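Local coordinates for enoyl-[acyl-carrier-protein] reductase [FMN] (Thermotoga maritima, PDB 5GVJ), which probably reduces enoyl-acyl-carrier-protein intermediates of fatty acid synthesis with NADH, using FMN as its flavin cofactor, at residues 23-28 with 263-268; 259-264 with 274-279. The protein carries 1 engineered substitution. All coordinates share one frame; numbering follows the deposited sequence.

Contact 1: residues 23-28 with 263-268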
# COMPACT_ATOMS: atom_id res chain seq x y z
N ALA A 23 -21.06 -7.50 4.81
CA ALA A 23 -22.19 -8.26 5.33
C ALA A 23 -22.15 -8.29 6.85
O ALA A 23 -21.08 -8.38 7.46
CB ALA A 23 -22.20 -9.68 4.76
N TRP A 24 -23.33 -8.18 7.46
CA TRP A 24 -23.52 -8.22 8.91
C TRP A 24 -23.06 -6.93 9.59
O TRP A 24 -23.78 -6.40 10.43
CB TRP A 24 -22.82 -9.44 9.53
CG TRP A 24 -23.34 -10.72 8.99
CD1 TRP A 24 -22.70 -11.58 8.15
CD2 TRP A 24 -24.65 -11.27 9.20
NE1 TRP A 24 -23.51 -12.65 7.85
CE2 TRP A 24 -24.72 -12.48 8.48
CE3 TRP A 24 -25.77 -10.87 9.94
CZ2 TRP A 24 -25.86 -13.29 8.48
CZ3 TRP A 24 -26.90 -11.67 9.94
CH2 TRP A 24 -26.93 -12.87 9.21
N ALA A 25 -21.88 -6.41 9.22
CA ALA A 25 -21.41 -5.17 9.84
C ALA A 25 -22.00 -3.93 9.20
O ALA A 25 -22.12 -2.89 9.86
CB ALA A 25 -19.87 -5.09 9.78
N GLY A 26 -22.34 -4.00 7.91
CA GLY A 26 -22.97 -2.89 7.21
C GLY A 26 -24.46 -2.79 7.50
O GLY A 26 -25.28 -2.97 6.60
N THR A 27 -24.81 -2.51 8.76
CA THR A 27 -26.19 -2.41 9.19
C THR A 27 -26.78 -1.04 8.84
O THR A 27 -26.05 -0.06 8.71
CB THR A 27 -26.30 -2.62 10.70
OG1 THR A 27 -25.56 -1.60 11.37
CG2 THR A 27 -25.78 -3.99 11.12
N PRO A 28 -28.11 -0.95 8.73
CA PRO A 28 -28.73 0.38 8.57
C PRO A 28 -28.37 1.35 9.68
O PRO A 28 -28.29 2.56 9.44
CB PRO A 28 -30.23 0.08 8.56
CG PRO A 28 -30.33 -1.34 8.14
CD PRO A 28 -29.09 -2.04 8.62
N ARG A 263 -20.75 -15.24 13.08
CA ARG A 263 -20.42 -15.56 14.47
C ARG A 263 -19.50 -14.52 15.08
O ARG A 263 -19.61 -14.20 16.27
CB ARG A 263 -19.80 -16.96 14.57
CG ARG A 263 -20.75 -18.11 14.28
CD ARG A 263 -20.21 -19.42 14.86
NE ARG A 263 -19.08 -19.94 14.11
CZ ARG A 263 -19.19 -20.73 13.04
NH1 ARG A 263 -20.39 -21.09 12.59
NH2 ARG A 263 -18.10 -21.16 12.41
N ALA A 264 -18.57 -13.98 14.28
CA ALA A 264 -17.69 -12.94 14.80
C ALA A 264 -18.44 -11.63 14.98
O ALA A 264 -18.42 -11.03 16.06
CB ALA A 264 -16.49 -12.75 13.87
N VAL A 265 -19.13 -11.18 13.93
CA VAL A 265 -19.80 -9.87 13.96
C VAL A 265 -20.94 -9.86 14.97
O VAL A 265 -21.06 -8.94 15.79
CB VAL A 265 -20.30 -9.49 12.55
CG1 VAL A 265 -21.19 -8.26 12.64
CG2 VAL A 265 -19.14 -9.24 11.63
N VAL A 266 -21.81 -10.86 14.92
CA VAL A 266 -23.01 -10.83 15.75
C VAL A 266 -22.74 -11.38 17.14
O VAL A 266 -23.18 -10.80 18.13
CB VAL A 266 -24.17 -11.58 15.06
CG1 VAL A 266 -25.41 -11.55 15.94
CG2 VAL A 266 -24.45 -10.98 13.71
N GLU A 267 -22.01 -12.49 17.23
CA GLU A 267 -21.81 -13.19 18.50
C GLU A 267 -20.46 -12.90 19.15
O GLU A 267 -20.24 -13.31 20.29
CB GLU A 267 -21.94 -14.71 18.30
CG GLU A 267 -23.03 -15.12 17.32
CD GLU A 267 -24.28 -15.63 18.01
OE1 GLU A 267 -25.35 -15.62 17.36
OE2 GLU A 267 -24.20 -16.05 19.18
N GLY A 268 -19.54 -12.22 18.46
CA GLY A 268 -18.21 -12.03 19.02
C GLY A 268 -17.51 -13.32 19.38
O GLY A 268 -16.77 -13.36 20.37

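Contact 2: residues 259-264 with 274-279. Engineered in segment 274-279: Ala276 (natural residue Met).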
# COMPACT_ATOMS: atom_id res chain seq x y z
N GLY A 259 -21.21 -19.41 7.92
CA GLY A 259 -21.63 -18.66 9.08
C GLY A 259 -20.52 -18.09 9.93
O GLY A 259 -20.81 -17.44 10.94
N SER A 260 -19.25 -18.27 9.54
CA SER A 260 -18.15 -17.85 10.41
C SER A 260 -18.09 -16.34 10.57
O SER A 260 -17.77 -15.84 11.65
CB SER A 260 -16.82 -18.40 9.90
OG SER A 260 -16.50 -17.88 8.62
N LEU A 261 -18.40 -15.58 9.51
CA LEU A 261 -18.38 -14.13 9.63
C LEU A 261 -19.49 -13.64 10.56
O LEU A 261 -19.27 -12.74 11.38
CB LEU A 261 -18.50 -13.46 8.25
CG LEU A 261 -18.47 -11.92 8.27
CD1 LEU A 261 -17.11 -11.39 8.75
CD2 LEU A 261 -18.85 -11.32 6.92
N ARG A 262 -20.68 -14.23 10.46
CA ARG A 262 -21.78 -13.85 11.35
C ARG A 262 -21.43 -14.12 12.81
O ARG A 262 -21.77 -13.33 13.69
CB ARG A 262 -23.06 -14.59 10.97
CG ARG A 262 -24.30 -14.01 11.63
CD ARG A 262 -25.44 -15.02 11.65
NE ARG A 262 -25.09 -16.19 12.44
CZ ARG A 262 -25.28 -16.31 13.75
NH1 ARG A 262 -25.85 -15.32 14.44
NH2 ARG A 262 -24.92 -17.42 14.38
N ARG A 263 -20.75 -15.24 13.08
CA ARG A 263 -20.42 -15.56 14.47
C ARG A 263 -19.50 -14.52 15.08
O ARG A 263 -19.61 -14.20 16.27
CB ARG A 263 -19.80 -16.96 14.57
CG ARG A 263 -20.75 -18.11 14.28
CD ARG A 263 -20.21 -19.42 14.86
NE ARG A 263 -19.08 -19.94 14.11
CZ ARG A 263 -19.19 -20.73 13.04
NH1 ARG A 263 -20.39 -21.09 12.59
NH2 ARG A 263 -18.10 -21.16 12.41
N ALA A 264 -18.57 -13.98 14.28
CA ALA A 264 -17.69 -12.94 14.80
C ALA A 264 -18.44 -11.63 14.98
O ALA A 264 -18.42 -11.03 16.06
CB ALA A 264 -16.49 -12.75 13.87
N SER A 274 -14.90 -15.57 12.09
CA SER A 274 -13.92 -15.03 11.15
C SER A 274 -13.95 -13.51 11.26
O SER A 274 -14.94 -12.87 10.89
CB SER A 274 -14.22 -15.50 9.73
OG SER A 274 -13.80 -16.84 9.55
N PHE A 275 -12.87 -12.94 11.78
CA PHE A 275 -12.82 -11.50 12.07
C PHE A 275 -12.17 -10.81 10.88
O PHE A 275 -10.97 -10.55 10.86
CB PHE A 275 -12.10 -11.25 13.38
CG PHE A 275 -12.89 -11.68 14.58
CD1 PHE A 275 -12.91 -13.02 14.97
CD2 PHE A 275 -13.63 -10.77 15.30
CE1 PHE A 275 -13.65 -13.43 16.07
CE2 PHE A 275 -14.37 -11.17 16.41
CZ PHE A 275 -14.38 -12.50 16.79
N ALA A 276 -13.00 -10.50 9.87
CA ALA A 276 -12.55 -9.90 8.61
C ALA A 276 -12.22 -8.43 8.84
O ALA A 276 -13.07 -7.55 8.72
CB ALA A 276 -13.63 -10.05 7.54
N VAL A 277 -10.97 -8.16 9.20
CA VAL A 277 -10.52 -6.79 9.41
C VAL A 277 -9.19 -6.62 8.68
O VAL A 277 -8.42 -7.56 8.51
CB VAL A 277 -10.39 -6.44 10.92
CG1 VAL A 277 -11.31 -7.30 11.78
CG2 VAL A 277 -8.97 -6.51 11.39
N GLY A 278 -8.95 -5.39 8.22
CA GLY A 278 -7.78 -5.09 7.42
C GLY A 278 -6.59 -4.68 8.26
O GLY A 278 -6.67 -4.55 9.48
N GLN A 279 -5.46 -4.48 7.58
CA GLN A 279 -4.25 -4.09 8.27
C GLN A 279 -4.39 -2.73 8.93
O GLN A 279 -3.65 -2.44 9.87
CB GLN A 279 -3.05 -4.10 7.29
CG GLN A 279 -2.69 -5.50 6.80
CD GLN A 279 -1.45 -5.51 5.92
OE1 GLN A 279 -0.89 -4.47 5.61
NE2 GLN A 279 -1.01 -6.71 5.51

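Contact 1: residues 23-28 with 263-268
Trp24 overlaps two neighbouring valines, Val265 with its CB and Val266 with its indole. Trp24 CB lies 3.7 Å from Val265 CG1, the closest approach between the two segments. The same methyl, Val265 CG1, reaches the backbone of the loop, 3.9 Å from Ala25 N. It sits anti to the backbone N of Val265 (chi1 170°), which turns it onto the Trp24-Ala25 link. Ala25 CB adds a looser touch at 4.5 Å from Val265 CG1. The indole of Trp24 meets the next residue at its six-membered ring: Trp24 CE3 is 4.0 Å from Val266 CG2. This methyl approaches the indole obliquely. No hydrogen bond joins the segments; the side-chain contacts are apolar. The inner part of the contact, Ala25 and Val265, is buried and also packs on Val204. Its outer part, Trp24 and Val266, is exposed. At the other end of the loop, Gly26 centres an inverse gamma turn and Thr27 caps helix 28-36 through its OG1, bonded to Leu30 N. The loop follows strand 17-18 and carries Ala23, an FMN-binding residue in another structure of this protein. The arrangement is that of a strand-to-helix loop at the flavin site of a TIM-barrel-type nitronate monooxygenase family protein, covered by a later short helix.

Contact 2: residues 259-264 with 274-279
The methyl of Ala264 lies over the centre of one face of the Phe275 ring. Ala264 CB stands 3.4 Å from the centroid of the Phe275 ring and 5° off its normal, a CH-pi contact. Phe275 CB leaves the backbone away from the helix. With CG anti to the carbonyl carbon (chi1 -71°), the ring swings back to lie beneath that methyl. Phe275 also meets the ring of Tyr208. An alanine in place of Phe275 would probably open a gap beneath the Ala264 methyl and leave Tyr208 without its ring partner.

Ser274 faces the first turn of the helix and makes two hydrogen bonds with Ser260. Ser274 N donates to Ser260 O at 2.9 Å, nearly straight at 168°, but from well above the carbonyl plane. The side chains meet as well, Ser274 OG donating to Ser260 OG over 3.0 Å. Ser260 OG is bonded in addition to Leu257 O, which ties the serine pair to the chain just before the helix. Leu261 reaches across with one branch. Its CD1 lies 3.4 Å from Ser274 O and 3.9 Å from the CB of Ala276, an engineered residue that replaces methionine. Ala276 is the centre of an inverse gamma turn. The contact pins a short helix to the extended segment that follows it. Leu261 and Ala276 lie close to residues that bind FMN in another structure of this protein, which is consistent with a place at the margin of the flavin site.

In the fold
Contacts 1 and 2 share helix 260-265, with Arg263 and Ala264 common to both, and their centres are 8 Å apart. The helix is held by loop 23-28 in contact 1 and by segment 274-279 in contact 2. They also touch directly. Trp24 CE2 packs 3.5 Å from Arg262 CG, and Glu267 OE1 forms a salt bridge of 3.0 Å with Arg262 NH1. Near the flavin site, Leu261 CD2 lies 3.7 Å from Ala23 O. It is about 5 Å from the side chain of Ala276 to the side-chain position of Gly144. Both Ala23 and Gly144 bind FMN in another structure of this protein; no FMN is bound to this chain. Both contacts probably adjoin the cofactor site.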